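Local coordinates for protein pectate lyase (Paenibacillus sp. 0602, PDB 5GT5) that cleaves polygalacturonate and partly methylated pectins internally by an eliminative, probably calcium-dependent reaction, as a secreted polysaccharide lyase of family 1, at residues K50-G61 with T103-H114; S92-T103 with A115-I126. The protein carries 1 engineered substitution. All coordinates share one frame; numbering follows the deposited sequence.

Contact 1: K50-G61 with T103-H114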
loop_
_atom_site.group_PDB
_atom_site.type_symbol
_atom_site.label_atom_id
_atom_site.label_comp_id
_atom_site.label_asym_id
_atom_site.label_seq_id
_atom_site.Cartn_x
_atom_site.Cartn_y
_atom_site.Cartn_z
ATOM N N LYS A 50 -1.011 -5.712 17.869
ATOM C CA LYS A 50 0.108 -5.595 16.942
ATOM C C LYS A 50 0.875 -6.888 16.748
ATOM O O LYS A 50 1.308 -7.155 15.619
ATOM C CB LYS A 50 1.066 -4.510 17.448
ATOM C CG LYS A 50 0.456 -3.112 17.481
ATOM C CD LYS A 50 0.449 -2.609 16.029
ATOM C CE LYS A 50 -0.630 -1.638 15.698
ATOM N NZ LYS A 50 -0.489 -1.322 14.222
ATOM N N VAL A 51 1.069 -7.671 17.810
ATOM C CA VAL A 51 1.788 -8.940 17.719
ATOM C C VAL A 51 0.955 -10.004 18.373
ATOM O O VAL A 51 0.485 -9.827 19.512
ATOM C CB VAL A 51 3.171 -8.866 18.384
ATOM C CG1 VAL A 51 3.833 -10.236 18.404
ATOM C CG2 VAL A 51 4.058 -7.823 17.694
ATOM N N VAL A 52 0.771 -11.109 17.653
ATOM C CA VAL A 52 0.159 -12.319 18.179
ATOM C C VAL A 52 1.231 -13.420 18.220
ATOM O O VAL A 52 1.752 -13.821 17.154
ATOM C CB VAL A 52 -1.051 -12.765 17.309
ATOM C CG1 VAL A 52 -1.574 -14.119 17.821
ATOM C CG2 VAL A 52 -2.161 -11.693 17.326
ATOM N N GLU A 53 1.603 -13.883 19.429
ATOM C CA GLU A 53 2.507 -15.010 19.584
ATOM C C GLU A 53 1.692 -16.255 19.882
ATOM O O GLU A 53 1.086 -16.378 20.949
ATOM C CB GLU A 53 3.542 -14.795 20.688
ATOM C CG GLU A 53 4.588 -15.945 20.666
ATOM C CD GLU A 53 5.619 -15.873 21.758
ATOM O OE1 GLU A 53 5.729 -14.840 22.439
ATOM O OE2 GLU A 53 6.342 -16.878 21.917
ATOM N N ILE A 54 1.663 -17.174 18.922
ATOM C CA ILE A 54 1.038 -18.480 19.103
ATOM C C ILE A 54 1.994 -19.314 19.961
ATOM O O ILE A 54 3.161 -19.458 19.621
ATOM C CB ILE A 54 0.854 -19.165 17.736
ATOM C CG1 ILE A 54 0.087 -18.234 16.787
ATOM C CG2 ILE A 54 0.195 -20.549 17.868
ATOM C CD1 ILE A 54 -1.286 -17.932 17.268
ATOM N N MET A 55 1.519 -19.833 21.086
ATOM C CA MET A 55 2.406 -20.429 22.083
ATOM C C MET A 55 2.535 -21.942 21.949
ATOM O O MET A 55 3.483 -22.538 22.483
ATOM C CB MET A 55 1.885 -20.094 23.501
ATOM C CG MET A 55 1.733 -18.581 23.777
ATOM S SD MET A 55 3.250 -17.685 23.517
ATOM C CE MET A 55 4.217 -18.305 24.918
ATOM N N ASN A 56 1.573 -22.555 21.280
ATOM C CA ASN A 56 1.527 -24.013 21.151
ATOM C C ASN A 56 0.670 -24.364 19.947
ATOM O O ASN A 56 0.037 -23.476 19.367
ATOM C CB ASN A 56 0.975 -24.653 22.439
ATOM C CG ASN A 56 -0.258 -23.925 22.989
ATOM O OD1 ASN A 56 -0.159 -23.240 24.001
ATOM N ND2 ASN A 56 -1.414 -24.067 22.334
ATOM N N ASP A 57 0.638 -25.633 19.556
ATOM C CA ASP A 57 -0.264 -26.047 18.492
ATOM C C ASP A 57 -1.700 -25.654 18.824
ATOM O O ASP A 57 -2.116 -25.713 19.994
ATOM C CB ASP A 57 -0.237 -27.570 18.261
ATOM C CG ASP A 57 1.112 -28.100 17.798
ATOM O OD1 ASP A 57 2.003 -27.309 17.438
ATOM O OD2 ASP A 57 1.285 -29.354 17.814
ATOM N N LEU A 58 -2.446 -25.268 17.796
ATOM C CA LEU A 58 -3.850 -24.904 17.957
ATOM C C LEU A 58 -4.761 -25.778 17.124
ATOM O O LEU A 58 -4.557 -25.956 15.897
ATOM C CB LEU A 58 -4.091 -23.432 17.598
ATOM C CG LEU A 58 -3.375 -22.372 18.447
ATOM C CD1 LEU A 58 -3.684 -21.001 17.894
ATOM C CD2 LEU A 58 -3.828 -22.482 19.907
ATOM N N ASN A 59 -5.768 -26.349 17.776
ATOM C CA ASN A 59 -6.774 -27.180 17.119
ATOM C C ASN A 59 -8.028 -26.359 17.009
ATOM O O ASN A 59 -8.751 -26.152 17.997
ATOM C CB ASN A 59 -6.993 -28.429 17.972
ATOM C CG ASN A 59 -5.764 -29.271 18.014
ATOM O OD1 ASN A 59 -5.270 -29.666 16.972
ATOM N ND2 ASN A 59 -5.209 -29.486 19.203
ATOM N N LEU A 60 -8.268 -25.837 15.809
ATOM C CA LEU A 60 -9.182 -24.715 15.642
ATOM C C LEU A 60 -10.489 -25.054 14.911
ATOM O O LEU A 60 -11.189 -24.176 14.410
ATOM C CB LEU A 60 -8.443 -23.551 14.944
ATOM C CG LEU A 60 -7.205 -23.033 15.667
ATOM C CD1 LEU A 60 -6.525 -21.955 14.832
ATOM C CD2 LEU A 60 -7.587 -22.490 17.060
ATOM N N GLY A 61 -10.832 -26.339 14.851
ATOM C CA GLY A 61 -12.090 -26.720 14.220
ATOM C C GLY A 61 -13.315 -26.221 14.964
ATOM O O GLY A 61 -13.303 -26.123 16.199
ATOM N N THR A 103 1.766 -8.633 13.238
ATOM C CA THR A 103 2.626 -9.805 13.103
ATOM C C THR A 103 2.053 -10.976 13.876
ATOM O O THR A 103 1.752 -10.863 15.090
ATOM C CB THR A 103 4.042 -9.516 13.616
ATOM O OG1 THR A 103 4.582 -8.455 12.820
ATOM C CG2 THR A 103 4.967 -10.754 13.489
ATOM N N ILE A 104 1.929 -12.114 13.194
ATOM C CA ILE A 104 1.503 -13.367 13.827
ATOM C C ILE A 104 2.637 -14.359 13.678
ATOM O O ILE A 104 3.112 -14.580 12.571
ATOM C CB ILE A 104 0.188 -13.926 13.158
ATOM C CG1 ILE A 104 -0.892 -12.836 13.071
ATOM C CG2 ILE A 104 -0.274 -15.180 13.875
ATOM C CD1 ILE A 104 -2.134 -13.253 12.232
ATOM N N PHE A 105 3.087 -14.975 14.759
ATOM C CA PHE A 105 4.223 -15.867 14.682
ATOM C C PHE A 105 4.182 -16.866 15.817
ATOM O O PHE A 105 3.350 -16.737 16.730
ATOM C CB PHE A 105 5.557 -15.078 14.709
ATOM C CG PHE A 105 6.022 -14.694 16.101
ATOM C CD1 PHE A 105 5.395 -13.645 16.792
ATOM C CD2 PHE A 105 7.080 -15.362 16.691
ATOM C CE1 PHE A 105 5.816 -13.304 18.076
ATOM C CE2 PHE A 105 7.512 -15.014 17.976
ATOM C CZ PHE A 105 6.871 -13.992 18.659
ATOM N N SER A 106 5.072 -17.863 15.746
ATOM C CA SER A 106 5.380 -18.663 16.948
ATOM C C SER A 106 6.873 -18.799 17.097
ATOM O O SER A 106 7.628 -18.647 16.136
ATOM C CB SER A 106 4.721 -20.040 16.893
ATOM O OG SER A 106 5.464 -20.940 16.052
ATOM N N ALA A 107 7.307 -19.104 18.324
ATOM C CA ALA A 107 8.721 -19.224 18.601
ATOM C C ALA A 107 9.302 -20.549 18.105
ATOM O O ALA A 107 10.472 -20.620 17.808
ATOM C CB ALA A 107 9.002 -19.099 20.104
ATOM N N ASN A 108 8.485 -21.591 18.002
ATOM C CA ASN A 108 9.056 -22.900 17.674
ATOM C C ASN A 108 8.260 -23.727 16.678
ATOM O O ASN A 108 8.278 -24.964 16.699
ATOM C CB ASN A 108 9.372 -23.702 18.939
ATOM C CG ASN A 108 10.553 -23.137 19.699
ATOM O OD1 ASN A 108 11.703 -23.217 19.251
ATOM N ND2 ASN A 108 10.278 -22.563 20.851
ATOM N N GLY A 109 7.565 -23.047 15.785
ATOM C CA GLY A 109 6.920 -23.747 14.686
ATOM C C GLY A 109 5.637 -24.439 15.080
ATOM O O GLY A 109 5.401 -25.572 14.650
ATOM N N SER A 110 4.802 -23.784 15.880
ATOM C CA SER A 110 3.498 -24.317 16.252
ATOM C C SER A 110 2.608 -24.528 15.031
ATOM O O SER A 110 2.730 -23.832 14.014
ATOM C CB SER A 110 2.784 -23.359 17.209
ATOM O OG SER A 110 3.461 -23.309 18.479
ATOM N N LYS A 111 1.699 -25.485 15.154
ATOM C CA LYS A 111 0.774 -25.878 14.085
ATOM C C LYS A 111 -0.589 -25.225 14.234
ATOM O O LYS A 111 -1.110 -25.075 15.357
ATOM C CB LYS A 111 0.590 -27.400 14.058
ATOM C CG LYS A 111 1.857 -28.165 13.736
ATOM C CD LYS A 111 1.607 -29.662 13.813
ATOM C CE LYS A 111 2.908 -30.421 13.652
ATOM N NZ LYS A 111 2.658 -31.874 13.472
ATOM N N ILE A 112 -1.165 -24.835 13.107
ATOM C CA ILE A 112 -2.528 -24.322 13.004
ATOM C C ILE A 112 -3.332 -25.383 12.268
ATOM O O ILE A 112 -3.069 -25.630 11.081
ATOM C CB ILE A 112 -2.568 -23.022 12.174
ATOM C CG1 ILE A 112 -1.661 -21.944 12.804
ATOM C CG2 ILE A 112 -3.998 -22.492 12.011
ATOM C CD1 ILE A 112 -2.080 -21.543 14.178
ATOM N N LYS A 113 -4.283 -26.023 12.945
ATOM C CA LYS A 113 -5.021 -27.173 12.396
ATOM C C LYS A 113 -6.513 -26.923 12.334
ATOM O O LYS A 113 -7.082 -26.289 13.228
ATOM C CB LYS A 113 -4.755 -28.424 13.236
ATOM C CG LYS A 113 -3.321 -28.913 13.186
ATOM C CD LYS A 113 -3.203 -30.317 13.836
ATOM C CE LYS A 113 -2.927 -30.205 15.307
ATOM N NZ LYS A 113 -3.346 -31.442 16.083
ATOM N N HIS A 114 -7.137 -27.412 11.259
ATOM C CA HIS A 114 -8.598 -27.461 11.121
ATOM C C HIS A 114 -9.199 -26.112 10.886
ATOM O O HIS A 114 -10.379 -25.896 11.171
ATOM C CB HIS A 114 -9.282 -28.179 12.306
ATOM C CG HIS A 114 -8.561 -29.425 12.704
ATOM N ND1 HIS A 114 -8.462 -29.852 14.015
ATOM C CD2 HIS A 114 -7.813 -30.273 11.962
ATOM C CE1 HIS A 114 -7.717 -30.950 14.049
ATOM N NE2 HIS A 114 -7.322 -31.231 12.817
HETATM O O HOH W 1 5.759 -19.144 20.670
HETATM O O HOH W 2 -0.727 -31.061 17.182
HETATM O O HOH W 3 4.105 -25.897 19.588
HETATM O O HOH W 4 4.559 -27.879 16.162
HETATM O O HOH W 5 -2.692 -30.942 19.446
#
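Phe105 lies against the extended side chain of Glu53, its CZ 3.6 Å from Glu53 CG, while Val51 CG1 meets the ring edge near its plane, 3.7 Å from CE1. The ring reaches both because chi1 of 82° sets CG between the backbone N and carbonyl carbon and swings the phenyl toward segment 50-61. The Glu53 carboxylate is turned only 23° from the ring plane; its OE1 pairs with Lys438 and Tyr30, and OE2 takes a water that also links Ile54 O to Ala107 N. Replacing Phe105 with alanine would remove the ring and is likely to open a gap beside Val51 CG1, leaving the aliphatic part of Glu53 without its cover. Val52, Ile54 and Ile104 occupy the other face of these parallel strands, where Ile54 CG1 packs on Ile104 CG2.

Beyond the turns the pairing resumes. Asp57 lies alongside Lys111, and its OD1 accepts Lys111 N at 2.9 Å from above the carboxylate plane, ahead of the bond from Leu58 N to Lys111 O. Ile112 meets two leucines with different branches: CD1 runs beside Leu58 CD1 (4.1 Å), and CG2 meets Leu60 CD1 at 3.8 Å. On the opposite face Asn59 and Lys113 point the same way; a bend at chi3 (-89°) brings Lys113 NZ to Asn59 OD1 in a weak 2.8 Å hydrogen bond, the amine end's placement being doubtful. Lys113 CB also covers one face of the His114 ring, whose nitrogens are held by Glu64 and Glu134.

These two ladders stack successive coils of a parallel beta-helix, as in other family 1 lyases, with branched aliphatics on one face. A water donates to Asp57 OD2 and reaches Lys113 NZ weakly; the charged groups stay apart and probably steady each other at a distance, without a salt bridge.

Contact 2: S92-T103 with A115-I126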
loop_
_atom_site.group_PDB
_atom_site.type_symbol
_atom_site.label_atom_id
_atom_site.label_comp_id
_atom_site.label_asym_id
_atom_site.label_seq_id
_atom_site.Cartn_x
_atom_site.Cartn_y
_atom_site.Cartn_z
ATOM N N SER A 92 -13.020 -24.388 10.834
ATOM C CA SER A 92 -13.361 -22.970 10.969
ATOM C C SER A 92 -12.749 -22.143 9.861
ATOM O O SER A 92 -11.806 -22.578 9.170
ATOM C CB SER A 92 -12.838 -22.422 12.296
ATOM O OG SER A 92 -13.450 -23.086 13.409
ATOM N N LYS A 93 -13.313 -20.956 9.669
ATOM C CA LYS A 93 -12.690 -19.913 8.862
ATOM C C LYS A 93 -12.446 -18.724 9.774
ATOM O O LYS A 93 -13.371 -18.237 10.422
ATOM C CB LYS A 93 -13.582 -19.488 7.700
ATOM C CG LYS A 93 -12.895 -18.450 6.837
ATOM C CD LYS A 93 -13.790 -17.933 5.721
ATOM C CE LYS A 93 -13.789 -18.897 4.569
ATOM N NZ LYS A 93 -14.578 -18.348 3.414
ATOM N N ILE A 94 -11.192 -18.277 9.839
ATOM C CA ILE A 94 -10.802 -17.172 10.718
ATOM C C ILE A 94 -10.467 -15.986 9.848
ATOM O O ILE A 94 -9.552 -16.056 9.019
ATOM C CB ILE A 94 -9.598 -17.554 11.574
ATOM C CG1 ILE A 94 -9.894 -18.823 12.405
ATOM C CG2 ILE A 94 -9.237 -16.379 12.450
ATOM C CD1 ILE A 94 -8.685 -19.512 12.961
ATOM N N THR A 95 -11.247 -14.912 9.990
ATOM C CA THR A 95 -11.094 -13.751 9.118
ATOM C C THR A 95 -10.427 -12.592 9.844
ATOM O O THR A 95 -11.028 -12.003 10.762
ATOM C CB THR A 95 -12.444 -13.284 8.544
ATOM O OG1 THR A 95 -13.013 -14.352 7.781
ATOM C CG2 THR A 95 -12.244 -12.104 7.605
ATOM N N VAL A 96 -9.218 -12.256 9.397
ATOM C CA VAL A 96 -8.452 -11.123 9.884
ATOM C C VAL A 96 -8.828 -9.952 9.013
ATOM O O VAL A 96 -8.451 -9.918 7.824
ATOM C CB VAL A 96 -6.947 -11.432 9.733
ATOM C CG1 VAL A 96 -6.077 -10.266 10.131
ATOM C CG2 VAL A 96 -6.567 -12.674 10.576
ATOM N N ASP A 97 -9.573 -8.998 9.584
ATOM C CA ASP A 97 -10.250 -7.961 8.804
ATOM C C ASP A 97 -9.865 -6.575 9.311
ATOM O O ASP A 97 -9.964 -6.282 10.505
ATOM C CB ASP A 97 -11.774 -8.142 8.944
ATOM C CG ASP A 97 -12.587 -7.271 7.989
ATOM O OD1 ASP A 97 -12.031 -6.421 7.268
ATOM O OD2 ASP A 97 -13.824 -7.451 7.971
ATOM N N GLY A 98 -9.354 -5.739 8.424
ATOM C CA GLY A 98 -9.158 -4.347 8.782
ATOM C C GLY A 98 -7.938 -4.055 9.630
ATOM O O GLY A 98 -7.882 -3.005 10.275
ATOM N N PHE A 99 -6.949 -4.946 9.665
ATOM C CA PHE A 99 -5.732 -4.722 10.428
ATOM C C PHE A 99 -4.721 -3.883 9.663
ATOM O O PHE A 99 -4.644 -3.979 8.434
ATOM C CB PHE A 99 -5.121 -6.060 10.875
ATOM C CG PHE A 99 -5.794 -6.620 12.094
ATOM C CD1 PHE A 99 -6.988 -7.328 11.966
ATOM C CD2 PHE A 99 -5.295 -6.372 13.374
ATOM C CE1 PHE A 99 -7.675 -7.799 13.120
ATOM C CE2 PHE A 99 -5.972 -6.835 14.520
ATOM C CZ PHE A 99 -7.155 -7.582 14.381
ATOM N N ASN A 100 -4.009 -3.008 10.366
ATOM C CA ASN A 100 -2.876 -2.300 9.792
ATOM C C ASN A 100 -1.652 -2.442 10.664
ATOM O O ASN A 100 -1.535 -1.811 11.723
ATOM C CB ASN A 100 -3.133 -0.821 9.586
ATOM C CG ASN A 100 -1.929 -0.128 8.942
ATOM O OD1 ASN A 100 -1.242 -0.695 8.106
ATOM N ND2 ASN A 100 -1.602 1.052 9.440
ATOM N N GLY A 101 -0.758 -3.317 10.251
ATOM C CA GLY A 101 0.469 -3.516 10.977
ATOM C C GLY A 101 0.274 -4.584 12.022
ATOM O O GLY A 101 -0.002 -4.291 13.186
ATOM N N LEU A 102 0.430 -5.833 11.618
ATOM C CA LEU A 102 0.162 -6.969 12.489
ATOM C C LEU A 102 1.179 -8.049 12.201
ATOM O O LEU A 102 1.426 -8.359 11.040
ATOM C CB LEU A 102 -1.256 -7.487 12.219
ATOM C CG LEU A 102 -1.628 -8.828 12.859
ATOM C CD1 LEU A 102 -1.731 -8.733 14.382
ATOM C CD2 LEU A 102 -2.940 -9.341 12.259
ATOM N N THR A 103 1.766 -8.633 13.238
ATOM C CA THR A 103 2.626 -9.805 13.103
ATOM C C THR A 103 2.053 -10.976 13.876
ATOM O O THR A 103 1.752 -10.863 15.090
ATOM C CB THR A 103 4.042 -9.516 13.616
ATOM O OG1 THR A 103 4.582 -8.455 12.820
ATOM C CG2 THR A 103 4.967 -10.754 13.489
ATOM N N ALA A 115 -8.402 -25.194 10.342
ATOM C CA ALA A 115 -8.917 -23.842 10.055
ATOM C C ALA A 115 -8.268 -23.173 8.871
ATOM O O ALA A 115 -7.055 -23.262 8.676
ATOM C CB ALA A 115 -8.851 -22.907 11.274
ATOM N N ALA A 116 -9.095 -22.460 8.110
ATOM C CA ALA A 116 -8.630 -21.555 7.056
ATOM C C ALA A 116 -8.477 -20.151 7.620
ATOM O O ALA A 116 -9.266 -19.732 8.475
ATOM C CB ALA A 116 -9.669 -21.500 5.928
ATOM N N ILE A 117 -7.473 -19.426 7.135
ATOM C CA ILE A 117 -7.272 -18.007 7.482
ATOM C C ILE A 117 -7.563 -17.148 6.263
ATOM O O ILE A 117 -7.052 -17.412 5.170
ATOM C CB ILE A 117 -5.870 -17.724 7.990
ATOM C CG1 ILE A 117 -5.665 -18.463 9.325
ATOM C CG2 ILE A 117 -5.660 -16.168 8.183
ATOM C CD1 ILE A 117 -4.294 -18.309 9.892
ATOM N N SER A 118 -8.409 -16.138 6.446
ATOM C CA SER A 118 -8.713 -15.173 5.399
ATOM C C SER A 118 -8.252 -13.814 5.890
ATOM O O SER A 118 -8.640 -13.377 6.976
ATOM C CB SER A 118 -10.214 -15.167 5.136
ATOM O OG SER A 118 -10.603 -14.122 4.253
ATOM N N VAL A 119 -7.366 -13.186 5.127
ATOM C CA VAL A 119 -6.925 -11.827 5.427
ATOM C C VAL A 119 -7.640 -10.900 4.480
ATOM O O VAL A 119 -7.510 -11.017 3.257
ATOM C CB VAL A 119 -5.414 -11.669 5.283
ATOM C CG1 VAL A 119 -4.992 -10.212 5.565
ATOM C CG2 VAL A 119 -4.656 -12.661 6.205
ATOM N N LYS A 120 -8.457 -10.002 5.016
ATOM C CA LYS A 120 -9.255 -9.092 4.176
ATOM C C LYS A 120 -9.022 -7.672 4.598
ATOM O O LYS A 120 -8.939 -7.386 5.786
ATOM C CB LYS A 120 -10.763 -9.344 4.333
ATOM C CG LYS A 120 -11.207 -10.700 3.823
ATOM C CD LYS A 120 -12.710 -10.888 3.980
ATOM C CE LYS A 120 -13.182 -12.233 3.402
ATOM N NZ LYS A 120 -14.668 -12.347 3.539
ATOM N N ARG A 121 -8.925 -6.799 3.609
ATOM C CA ARG A 121 -8.923 -5.344 3.868
ATOM C C ARG A 121 -7.859 -4.972 4.909
ATOM O O ARG A 121 -8.092 -4.132 5.784
ATOM C CB ARG A 121 -10.317 -4.880 4.298
ATOM C CG ARG A 121 -11.378 -4.984 3.214
ATOM C CD ARG A 121 -12.781 -4.728 3.776
ATOM N NE ARG A 121 -13.282 -5.800 4.639
ATOM C CZ ARG A 121 -14.051 -6.814 4.237
ATOM N NH1 ARG A 121 -14.397 -6.931 2.956
ATOM N NH2 ARG A 121 -14.456 -7.722 5.121
ATOM N N SER A 122 -6.693 -5.613 4.834
ATOM C CA SER A 122 -5.629 -5.393 5.809
ATOM C C SER A 122 -4.347 -4.948 5.125
ATOM O O SER A 122 -4.142 -5.132 3.910
ATOM C CB SER A 122 -5.389 -6.678 6.590
ATOM O OG SER A 122 -6.515 -6.995 7.418
ATOM N N SER A 123 -3.457 -4.344 5.900
ATOM C CA SER A 123 -2.179 -3.893 5.373
ATOM C C SER A 123 -1.082 -4.218 6.349
ATOM O O SER A 123 -1.287 -4.245 7.579
ATOM C CB SER A 123 -2.198 -2.396 5.092
ATOM O OG SER A 123 -2.616 -1.704 6.253
ATOM N N ASN A 124 0.100 -4.463 5.788
ATOM C CA ASN A 124 1.317 -4.702 6.543
ATOM C C ASN A 124 1.149 -5.825 7.573
ATOM O O ASN A 124 1.255 -5.645 8.791
ATOM C CB ASN A 124 1.782 -3.389 7.168
ATOM C CG ASN A 124 2.183 -2.405 6.115
ATOM O OD1 ASN A 124 2.824 -2.768 5.136
ATOM N ND2 ASN A 124 1.682 -1.180 6.241
ATOM N N VAL A 125 0.879 -7.009 7.043
ATOM C CA VAL A 125 0.696 -8.219 7.832
ATOM C C VAL A 125 1.899 -9.128 7.646
ATOM O O VAL A 125 2.322 -9.352 6.490
ATOM C CB VAL A 125 -0.601 -8.954 7.411
ATOM C CG1 VAL A 125 -0.722 -10.314 8.152
ATOM C CG2 VAL A 125 -1.840 -8.055 7.664
ATOM N N ILE A 126 2.442 -9.633 8.745
ATOM C CA ILE A 126 3.562 -10.576 8.717
ATOM C C ILE A 126 3.095 -11.852 9.423
ATOM O O ILE A 126 2.526 -11.789 10.528
ATOM C CB ILE A 126 4.808 -9.992 9.419
ATOM C CG1 ILE A 126 5.308 -8.762 8.656
ATOM C CG2 ILE A 126 5.877 -11.078 9.622
ATOM C CD1 ILE A 126 6.571 -8.140 9.271
HETATM O O HOH W 6 -14.840 -14.045 5.672
#
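Arg121 grips Asp97 side-on: NE donates to OD1 at 3.0 Å and NH2 to OD2 at 2.9 Å, the latter nearly straight at 175°. The guanidinium and carboxylate planes are 54° apart, so the bridge is twisted rather than flat. With CG of Asp97 opposite its backbone N (chi1 -170°), the carboxylate is carried toward the arginine, and Lys120 CB covers one guanidinium face.

At the neighbouring turn Ser122 OG receives Phe99 N and donates to Lys120 O, which also takes Gly98 N; one hydroxyl thus ties the two segments together. Ser123 OG donates to Asn100 OD1 from above the carbonyl plane; at 2.5 Å the length is doubtful. Asp97 and Lys120 end the parallel ladder that starts from Ser92 with Ala115, where Thr95 CG2 touches Lys120 CD at 3.9 Å and a water joins Thr95 OG1 to Lys120 NZ. After the corners, Leu102 and Val125 resume the pairing on another face of the beta-helix.

Asn124 OD1 hydrogen-bonds Ser256 of the second subunit, while Asn100 and Ser123 pack on Ala259 of that subunit. Ile94, Val96 and Leu102 face helix 36-43, strand 74-76 flanks strand 92-97, and strand 154-157 lies beyond strand 115-120.

In the fold
Both contacts stack successive coils of the same parallel beta-helix, their centres about 14 Å apart. Strand 102-106 belongs to both: Thr103 ends the second ladder and begins the first, and Ile104 N probably bonds Ile126 O at 2.8 Å, passing the stacking on to strand 125-128. At the other end Leu60 O and Ser92 OG are 2.7 Å apart, a probable hydrogen bond, while Lys50 NZ binds the turn at Asn100 and Gly101. Contact 2 lies nearer the probable calcium site: the side chain of Ala116 is about 6 Å from that of Asp152 and about 9 Å from that of Asp174, whereas from contact 1 the side chain of Ile112 is about 12 Å from that of Asp152.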